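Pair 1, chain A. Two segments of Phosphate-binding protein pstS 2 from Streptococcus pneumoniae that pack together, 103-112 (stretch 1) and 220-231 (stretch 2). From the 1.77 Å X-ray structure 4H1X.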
# COMPACT_ATOMS: atom_id res chain seq x y z
N GLN A 103 0.99 4.29 -6.94
CA GLN A 103 0.45 4.53 -5.60
C GLN A 103 -0.91 3.90 -5.51
O GLN A 103 -1.58 3.64 -6.53
CB GLN A 103 0.35 6.04 -5.31
CG GLN A 103 -0.59 6.79 -6.28
CD GLN A 103 -0.92 8.17 -5.79
OE1 GLN A 103 -1.72 8.36 -4.86
NE2 GLN A 103 -0.29 9.16 -6.39
N ARG A 104 -1.32 3.65 -4.27
CA ARG A 104 -2.63 3.08 -4.01
C ARG A 104 -3.14 3.63 -2.69
O ARG A 104 -2.34 3.92 -1.78
CB ARG A 104 -2.58 1.54 -3.97
CG ARG A 104 -1.55 1.01 -2.98
CD ARG A 104 -1.66 -0.46 -2.74
NE ARG A 104 -0.59 -0.92 -1.86
CZ ARG A 104 -0.53 -2.12 -1.32
NH1 ARG A 104 -1.48 -3.02 -1.57
NH2 ARG A 104 0.47 -2.44 -0.51
N PRO A 105 -4.47 3.74 -2.55
CA PRO A 105 -5.01 4.20 -1.27
C PRO A 105 -5.13 3.05 -0.28
O PRO A 105 -5.34 1.89 -0.68
CB PRO A 105 -6.39 4.72 -1.66
CG PRO A 105 -6.82 3.83 -2.82
CD PRO A 105 -5.54 3.46 -3.54
N PHE A 106 -5.04 3.38 1.02
CA PHE A 106 -5.41 2.47 2.09
C PHE A 106 -6.74 2.99 2.59
O PHE A 106 -6.80 4.03 3.26
CB PHE A 106 -4.37 2.39 3.20
CG PHE A 106 -3.11 1.60 2.94
CD1 PHE A 106 -2.88 1.01 1.70
CD2 PHE A 106 -2.20 1.37 3.97
CE1 PHE A 106 -1.74 0.22 1.48
CE2 PHE A 106 -1.06 0.58 3.74
CZ PHE A 106 -0.82 0.04 2.49
N ASN A 107 -7.81 2.36 2.11
CA ASN A 107 -9.17 2.72 2.48
C ASN A 107 -9.68 1.90 3.64
O ASN A 107 -9.42 0.69 3.72
CB ASN A 107 -10.11 2.51 1.28
CG ASN A 107 -9.96 3.55 0.21
OD1 ASN A 107 -9.86 4.74 0.49
ND2 ASN A 107 -9.93 3.13 -1.03
N ILE A 108 -10.47 2.55 4.47
CA ILE A 108 -11.32 1.95 5.49
C ILE A 108 -12.75 2.13 4.97
O ILE A 108 -13.04 3.13 4.27
CB ILE A 108 -11.12 2.50 6.91
CG1 ILE A 108 -11.38 4.04 6.97
CG2 ILE A 108 -9.74 2.11 7.45
CD1 ILE A 108 -11.52 4.62 8.32
N VAL A 109 -13.61 1.15 5.21
CA VAL A 109 -14.99 1.18 4.73
C VAL A 109 -15.90 0.85 5.90
O VAL A 109 -15.51 0.06 6.76
CB VAL A 109 -15.26 0.26 3.51
CG1 VAL A 109 -14.30 0.56 2.36
CG2 VAL A 109 -15.17 -1.22 3.89
N TRP A 110 -17.09 1.44 5.91
CA TRP A 110 -18.09 1.16 6.94
C TRP A 110 -19.48 1.37 6.36
O TRP A 110 -19.62 1.95 5.26
CB TRP A 110 -17.86 2.04 8.19
CG TRP A 110 -18.06 3.51 7.96
CD1 TRP A 110 -19.22 4.22 8.10
CD2 TRP A 110 -17.04 4.46 7.65
NE1 TRP A 110 -18.98 5.56 7.91
CE2 TRP A 110 -17.65 5.73 7.64
CE3 TRP A 110 -15.67 4.36 7.40
CZ2 TRP A 110 -16.93 6.91 7.35
CZ3 TRP A 110 -14.95 5.52 7.11
CH2 TRP A 110 -15.59 6.77 7.08
N SER A 111 -20.51 0.93 7.09
CA SER A 111 -21.89 1.10 6.67
C SER A 111 -22.66 1.82 7.76
O SER A 111 -22.06 2.23 8.78
CB SER A 111 -22.50 -0.27 6.42
OG SER A 111 -22.64 -0.94 7.67
N SER A 112 -23.98 1.91 7.59
CA SER A 112 -24.88 2.48 8.56
C SER A 112 -24.86 1.63 9.86
O SER A 112 -25.32 2.10 10.89
CB SER A 112 -26.29 2.56 7.98
OG SER A 112 -26.80 1.28 7.64
N LYS A 220 -21.71 0.25 -3.03
CA LYS A 220 -23.14 0.36 -2.72
C LYS A 220 -23.40 0.11 -1.23
O LYS A 220 -22.97 -0.91 -0.70
CB LYS A 220 -23.97 -0.60 -3.58
CG LYS A 220 -25.40 -0.11 -3.81
CD LYS A 220 -26.18 -1.07 -4.71
CE LYS A 220 -27.65 -0.70 -4.79
NZ LYS A 220 -28.36 -1.47 -5.85
N SER A 221 -24.04 1.09 -0.56
CA SER A 221 -24.41 1.08 0.88
C SER A 221 -23.22 1.39 1.79
O SER A 221 -23.39 1.41 3.00
CB SER A 221 -25.03 -0.26 1.30
OG SER A 221 -24.05 -1.28 1.49
N LEU A 222 -22.01 1.62 1.23
CA LEU A 222 -20.84 1.89 2.06
C LEU A 222 -20.28 3.28 1.89
O LEU A 222 -20.44 3.91 0.83
CB LEU A 222 -19.68 0.90 1.77
CG LEU A 222 -19.97 -0.59 1.91
CD1 LEU A 222 -18.70 -1.40 1.73
CD2 LEU A 222 -20.64 -0.90 3.23
N THR A 223 -19.52 3.71 2.91
CA THR A 223 -18.69 4.91 2.87
C THR A 223 -17.24 4.41 2.91
O THR A 223 -16.96 3.44 3.62
CB THR A 223 -19.02 5.86 4.05
OG1 THR A 223 -20.41 6.18 4.02
CG2 THR A 223 -18.19 7.16 3.99
N HIS A 224 -16.37 4.96 2.07
CA HIS A 224 -14.94 4.63 2.09
C HIS A 224 -14.18 5.90 2.37
O HIS A 224 -14.64 7.01 2.03
CB HIS A 224 -14.45 3.94 0.81
CG HIS A 224 -14.43 4.83 -0.38
ND1 HIS A 224 -15.52 4.94 -1.22
CD2 HIS A 224 -13.44 5.63 -0.84
CE1 HIS A 224 -15.17 5.79 -2.17
NE2 HIS A 224 -13.93 6.24 -1.98
N ASP A 225 -13.03 5.76 2.99
CA ASP A 225 -12.21 6.88 3.39
C ASP A 225 -10.73 6.49 3.31
O ASP A 225 -10.33 5.47 3.89
CB ASP A 225 -12.61 7.24 4.83
CG ASP A 225 -11.73 8.25 5.51
OD1 ASP A 225 -11.61 9.38 4.98
OD2 ASP A 225 -11.18 7.92 6.58
N ALA A 226 -9.91 7.29 2.60
CA ALA A 226 -8.48 6.96 2.50
C ALA A 226 -7.73 7.47 3.74
O ALA A 226 -7.60 8.68 3.92
CB ALA A 226 -7.88 7.54 1.22
N ILE A 227 -7.26 6.55 4.58
CA ILE A 227 -6.52 6.88 5.81
C ILE A 227 -5.03 7.08 5.49
O ILE A 227 -4.31 7.64 6.30
CB ILE A 227 -6.73 5.83 6.93
CG1 ILE A 227 -6.17 4.44 6.55
CG2 ILE A 227 -8.19 5.77 7.34
CD1 ILE A 227 -5.99 3.41 7.76
N ALA A 228 -4.58 6.63 4.34
CA ALA A 228 -3.18 6.76 3.92
C ALA A 228 -3.04 6.52 2.44
O ALA A 228 -3.87 5.82 1.84
CB ALA A 228 -2.30 5.76 4.68
N LEU A 229 -1.96 7.05 1.87
CA LEU A 229 -1.56 6.77 0.49
C LEU A 229 -0.26 6.02 0.57
O LEU A 229 0.66 6.40 1.32
CB LEU A 229 -1.43 8.03 -0.37
CG LEU A 229 -2.69 8.89 -0.53
CD1 LEU A 229 -2.38 10.09 -1.39
CD2 LEU A 229 -3.83 8.09 -1.12
N ASP A 230 -0.20 4.91 -0.14
CA ASP A 230 0.98 4.08 -0.14
C ASP A 230 1.63 4.16 -1.50
O ASP A 230 1.07 3.64 -2.46
CB ASP A 230 0.61 2.62 0.21
CG ASP A 230 1.78 1.65 0.16
OD1 ASP A 230 2.85 1.97 0.74
OD2 ASP A 230 1.64 0.60 -0.50
N GLY A 231 2.75 4.87 -1.58
CA GLY A 231 3.47 4.98 -2.84
C GLY A 231 4.41 3.79 -2.96
O GLY A 231 4.79 3.17 -1.95
O HOH W 1 -21.81 4.25 5.18
O HOH W 2 -21.33 7.25 6.32
O HOH W 3 -25.14 1.26 4.97

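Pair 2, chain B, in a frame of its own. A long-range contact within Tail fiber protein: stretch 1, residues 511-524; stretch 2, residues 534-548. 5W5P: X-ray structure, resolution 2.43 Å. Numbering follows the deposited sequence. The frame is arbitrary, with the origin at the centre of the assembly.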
# COMPACT_ATOMS: atom_id res chain seq x y z
N GLY B 511 -20.08 31.82 34.96
CA GLY B 511 -21.25 30.98 34.81
C GLY B 511 -21.11 30.09 33.60
O GLY B 511 -20.25 30.30 32.74
N ALA B 512 -21.98 29.08 33.54
CA ALA B 512 -21.94 28.13 32.44
C ALA B 512 -23.30 27.47 32.31
O ALA B 512 -23.94 27.15 33.31
CB ALA B 512 -20.85 27.07 32.65
N ALA B 513 -23.72 27.28 31.06
CA ALA B 513 -25.00 26.66 30.76
C ALA B 513 -24.92 26.01 29.39
O ALA B 513 -23.95 26.18 28.66
CB ALA B 513 -26.14 27.69 30.81
N VAL B 514 -25.96 25.25 29.05
CA VAL B 514 -26.04 24.62 27.74
C VAL B 514 -27.51 24.56 27.34
O VAL B 514 -28.38 24.22 28.16
CB VAL B 514 -25.38 23.22 27.72
CG1 VAL B 514 -25.86 22.39 28.89
CG2 VAL B 514 -25.63 22.51 26.40
N ALA B 515 -27.79 24.92 26.09
CA ALA B 515 -29.13 24.86 25.52
C ALA B 515 -29.19 23.79 24.45
O ALA B 515 -28.25 23.62 23.66
CB ALA B 515 -29.53 26.21 24.93
N LYS B 516 -30.30 23.06 24.41
CA LYS B 516 -30.58 22.09 23.36
C LYS B 516 -31.70 22.64 22.48
O LYS B 516 -32.82 22.86 22.97
CB LYS B 516 -30.96 20.74 23.96
CG LYS B 516 -30.03 20.26 25.07
CD LYS B 516 -28.62 20.05 24.56
CE LYS B 516 -28.57 18.96 23.51
NZ LYS B 516 -27.19 18.62 23.06
N VAL B 517 -31.40 22.87 21.21
CA VAL B 517 -32.34 23.46 20.26
C VAL B 517 -32.55 22.50 19.10
O VAL B 517 -31.63 21.78 18.70
CB VAL B 517 -31.83 24.83 19.75
CG1 VAL B 517 -32.82 25.44 18.78
CG2 VAL B 517 -31.60 25.77 20.92
N SER B 518 -33.78 22.47 18.58
CA SER B 518 -34.12 21.72 17.38
C SER B 518 -34.60 22.68 16.30
O SER B 518 -35.32 23.65 16.60
CB SER B 518 -35.20 20.67 17.69
OG SER B 518 -35.23 19.65 16.70
N LEU B 519 -34.20 22.43 15.05
CA LEU B 519 -34.48 23.33 13.94
C LEU B 519 -35.10 22.57 12.77
O LEU B 519 -34.83 21.38 12.57
CB LEU B 519 -33.21 24.02 13.42
CG LEU B 519 -32.27 24.67 14.42
CD1 LEU B 519 -31.02 25.15 13.70
CD2 LEU B 519 -32.97 25.82 15.09
N VAL B 520 -35.89 23.29 11.98
CA VAL B 520 -36.32 22.83 10.67
C VAL B 520 -36.10 23.98 9.68
O VAL B 520 -36.43 25.13 9.99
CB VAL B 520 -37.80 22.38 10.68
CG1 VAL B 520 -38.69 23.42 11.34
CG2 VAL B 520 -38.28 22.05 9.27
N VAL B 521 -35.53 23.67 8.52
CA VAL B 521 -35.23 24.66 7.49
C VAL B 521 -35.99 24.26 6.22
O VAL B 521 -35.86 23.13 5.75
CB VAL B 521 -33.72 24.75 7.21
CG1 VAL B 521 -33.39 26.01 6.41
CG2 VAL B 521 -32.93 24.72 8.51
N GLN B 522 -36.77 25.20 5.67
CA GLN B 522 -37.55 24.91 4.48
C GLN B 522 -37.89 26.20 3.75
O GLN B 522 -38.28 27.19 4.38
CB GLN B 522 -38.84 24.15 4.83
CG GLN B 522 -39.82 23.95 3.66
CD GLN B 522 -39.38 22.85 2.69
OE1 GLN B 522 -39.05 21.73 3.10
NE2 GLN B 522 -39.38 23.17 1.40
N GLY B 523 -37.75 26.18 2.43
CA GLY B 523 -38.12 27.27 1.56
C GLY B 523 -39.07 26.81 0.47
O GLY B 523 -39.88 25.90 0.66
N SER B 524 -38.96 27.46 -0.68
CA SER B 524 -39.78 27.09 -1.83
C SER B 524 -39.31 25.76 -2.40
O SER B 524 -38.12 25.56 -2.65
CB SER B 524 -39.72 28.18 -2.90
OG SER B 524 -40.00 29.45 -2.34
N ASP B 534 -34.93 32.37 -0.47
CA ASP B 534 -34.91 32.44 0.99
C ASP B 534 -35.43 31.14 1.59
O ASP B 534 -36.39 30.55 1.09
CB ASP B 534 -35.77 33.61 1.48
CG ASP B 534 -35.31 34.96 0.93
OD1 ASP B 534 -34.14 35.07 0.51
OD2 ASP B 534 -36.13 35.90 0.92
N VAL B 535 -34.78 30.69 2.65
CA VAL B 535 -35.22 29.53 3.42
C VAL B 535 -35.41 29.96 4.86
O VAL B 535 -34.65 30.78 5.39
CB VAL B 535 -34.23 28.36 3.31
CG1 VAL B 535 -34.31 27.73 1.92
CG2 VAL B 535 -32.82 28.82 3.63
N TYR B 536 -36.43 29.40 5.51
CA TYR B 536 -36.86 29.86 6.82
C TYR B 536 -36.57 28.81 7.88
O TYR B 536 -36.53 27.61 7.59
CB TYR B 536 -38.35 30.22 6.79
CG TYR B 536 -38.72 31.04 5.58
CD1 TYR B 536 -38.46 32.41 5.54
CD2 TYR B 536 -39.31 30.46 4.47
CE1 TYR B 536 -38.79 33.17 4.43
CE2 TYR B 536 -39.64 31.21 3.35
CZ TYR B 536 -39.37 32.57 3.34
OH TYR B 536 -39.70 33.34 2.24
N VAL B 537 -36.36 29.28 9.11
CA VAL B 537 -35.99 28.44 10.24
C VAL B 537 -37.03 28.60 11.34
O VAL B 537 -37.47 29.72 11.64
CB VAL B 537 -34.58 28.79 10.77
CG1 VAL B 537 -34.29 28.04 12.06
CG2 VAL B 537 -33.52 28.49 9.71
N ALA B 538 -37.42 27.48 11.94
CA ALA B 538 -38.18 27.46 13.18
C ALA B 538 -37.37 26.70 14.22
O ALA B 538 -36.90 25.59 13.95
CB ALA B 538 -39.55 26.81 12.99
N ALA B 539 -37.20 27.30 15.39
CA ALA B 539 -36.41 26.74 16.47
C ALA B 539 -37.29 26.43 17.68
O ALA B 539 -38.33 27.05 17.89
CB ALA B 539 -35.29 27.69 16.88
N SER B 540 -36.84 25.48 18.49
CA SER B 540 -37.54 25.13 19.71
C SER B 540 -36.52 24.72 20.76
O SER B 540 -35.65 23.90 20.49
CB SER B 540 -38.54 23.99 19.46
OG SER B 540 -39.30 23.73 20.61
N LEU B 541 -36.64 25.30 21.95
CA LEU B 541 -35.76 24.96 23.07
C LEU B 541 -36.22 23.63 23.64
O LEU B 541 -37.22 23.56 24.37
CB LEU B 541 -35.79 26.06 24.12
CG LEU B 541 -34.87 25.90 25.33
CD1 LEU B 541 -33.41 25.93 24.89
CD2 LEU B 541 -35.14 26.97 26.38
N THR B 542 -35.49 22.56 23.32
CA THR B 542 -35.84 21.23 23.81
C THR B 542 -35.23 20.91 25.17
O THR B 542 -35.76 20.06 25.88
CB THR B 542 -35.40 20.15 22.81
OG1 THR B 542 -34.02 19.81 23.03
CG2 THR B 542 -35.56 20.65 21.38
N GLY B 543 -34.14 21.56 25.53
CA GLY B 543 -33.49 21.27 26.80
C GLY B 543 -32.66 22.45 27.25
O GLY B 543 -32.17 23.24 26.44
N PHE B 544 -32.49 22.56 28.57
CA PHE B 544 -31.68 23.62 29.14
C PHE B 544 -31.23 23.20 30.53
O PHE B 544 -32.01 22.61 31.28
CB PHE B 544 -32.45 24.95 29.20
CG PHE B 544 -31.67 26.07 29.82
CD1 PHE B 544 -30.78 26.82 29.07
CD2 PHE B 544 -31.81 26.37 31.16
CE1 PHE B 544 -30.05 27.84 29.63
CE2 PHE B 544 -31.09 27.40 31.74
CZ PHE B 544 -30.21 28.14 30.97
N THR B 545 -29.97 23.49 30.85
CA THR B 545 -29.48 23.30 32.20
C THR B 545 -28.31 24.26 32.42
O THR B 545 -27.58 24.59 31.48
CB THR B 545 -29.04 21.85 32.47
OG1 THR B 545 -28.38 21.77 33.74
CG2 THR B 545 -28.11 21.36 31.40
N GLN B 546 -28.17 24.71 33.66
CA GLN B 546 -27.11 25.64 34.02
C GLN B 546 -26.61 25.30 35.41
O GLN B 546 -27.34 24.73 36.22
CB GLN B 546 -27.59 27.09 33.97
CG GLN B 546 -28.57 27.47 35.07
CD GLN B 546 -29.24 28.81 34.81
OE1 GLN B 546 -28.58 29.79 34.45
NE2 GLN B 546 -30.55 28.86 34.98
N LEU B 547 -25.36 25.65 35.67
CA LEU B 547 -24.80 25.49 37.00
C LEU B 547 -25.21 26.68 37.87
O LEU B 547 -25.12 27.83 37.44
CB LEU B 547 -23.28 25.37 36.93
CG LEU B 547 -22.79 23.96 36.62
CD1 LEU B 547 -21.50 24.00 35.81
CD2 LEU B 547 -22.62 23.16 37.90
N GLU B 548 -25.69 26.39 39.07
CA GLU B 548 -26.13 27.42 40.01
C GLU B 548 -25.16 27.62 41.17
O GLU B 548 -25.41 28.47 42.02
CB GLU B 548 -27.52 27.08 40.55
CG GLU B 548 -28.58 26.91 39.46
CD GLU B 548 -29.94 26.50 40.03
OE1 GLU B 548 -30.71 25.85 39.29
OE2 GLU B 548 -30.23 26.82 41.20
O HOH W 4 -36.68 28.88 -0.87

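In both pairs one strand runs antiparallel to a partner segment with a beta bulge; in pair 1 the partner turns a corner at I227(A), so 223-226 and 228-231 count as separate strands, while in pair 2 535-546 counts as one. The 14 central residues superpose with an RMSD of 0.6 Å on N, CA and C. The strand axes run at 150° in pair 1, for the strands before and after the bulge alike, and at 155° in pair 2. The register slips by one residue between F106(A) and N107(A), matched by K516(B) and V517(B); the extra residue on the other strand is I227(A) in pair 1 and T542(B) in pair 2. Both have a negative phi and a psi near -20°, and both send CA-to-CB sideways.

At the bulge the backbone bonding is alike on one side: F106(A) N donates to A228(A) O at 2.8 Å, and K516(B) N to G543(B) O at 2.8 Å. The returning carbonyl accepts from the extra residue, I227(A) N to F106(A) O at 2.9 Å and T542(B) N to K516(B) O at 2.7 Å; in pair 2 K516(B) O also accepts G543(B) N at 3.2 Å. Beyond the bulge the ladder resumes with matched bonds, I108(A) N to D225(A) O and S518(B) N to S540(B) O, both 3.0 Å.

Side chains fill this common frame differently. In pair 1 the extra residue is apolar, and I227(A) CG2 packs 3.6 Å from I108(A) CG1; in pair 2 T542(B) CG2 lies 3.7 Å from CB of the smaller S518(B). The F106(A) ring receives D230(A) CB 4.0 Å from its centroid in an off-centre CH-pi contact. At the matching position K516(B) starts toward the same face but its end leads away, and an ideal CB on G543(B) would sit a tight 3.1 Å from K516(B) CG. A228(A), the counterpart of G543(B), does carry a methyl, its CB 4.2 Å from F106(A) CB.

On the face of N107(A) and V109(A), polar and apolar groups mix: N107(A) OD1 approaches A226(A) CB at 3.5 Å, and V109(A) CG1 meets H224(A) CB at 3.7 Å. The matching positions V517(B), L519(B), A539(B) and L541(B) are all apolar, with V517(B) CG1 3.8 Å from A539(B) CB and L519(B) CD2 3.5 Å from the same A539(B) CB. At the next rung W110(A) covers T223(A), whose CB stands 4.1 Å from the centroid of the W110(A) five-membered ring, whereas V520(B) CG1 merely touches A538(B) CB at 3.9 Å. Pair 1 adds a salt bridge, R104(A) NE to D230(A) OD2 at 3.0 Å; V514(B), matching R104(A), instead packs CG1 3.5 Å from T545(B) CG2.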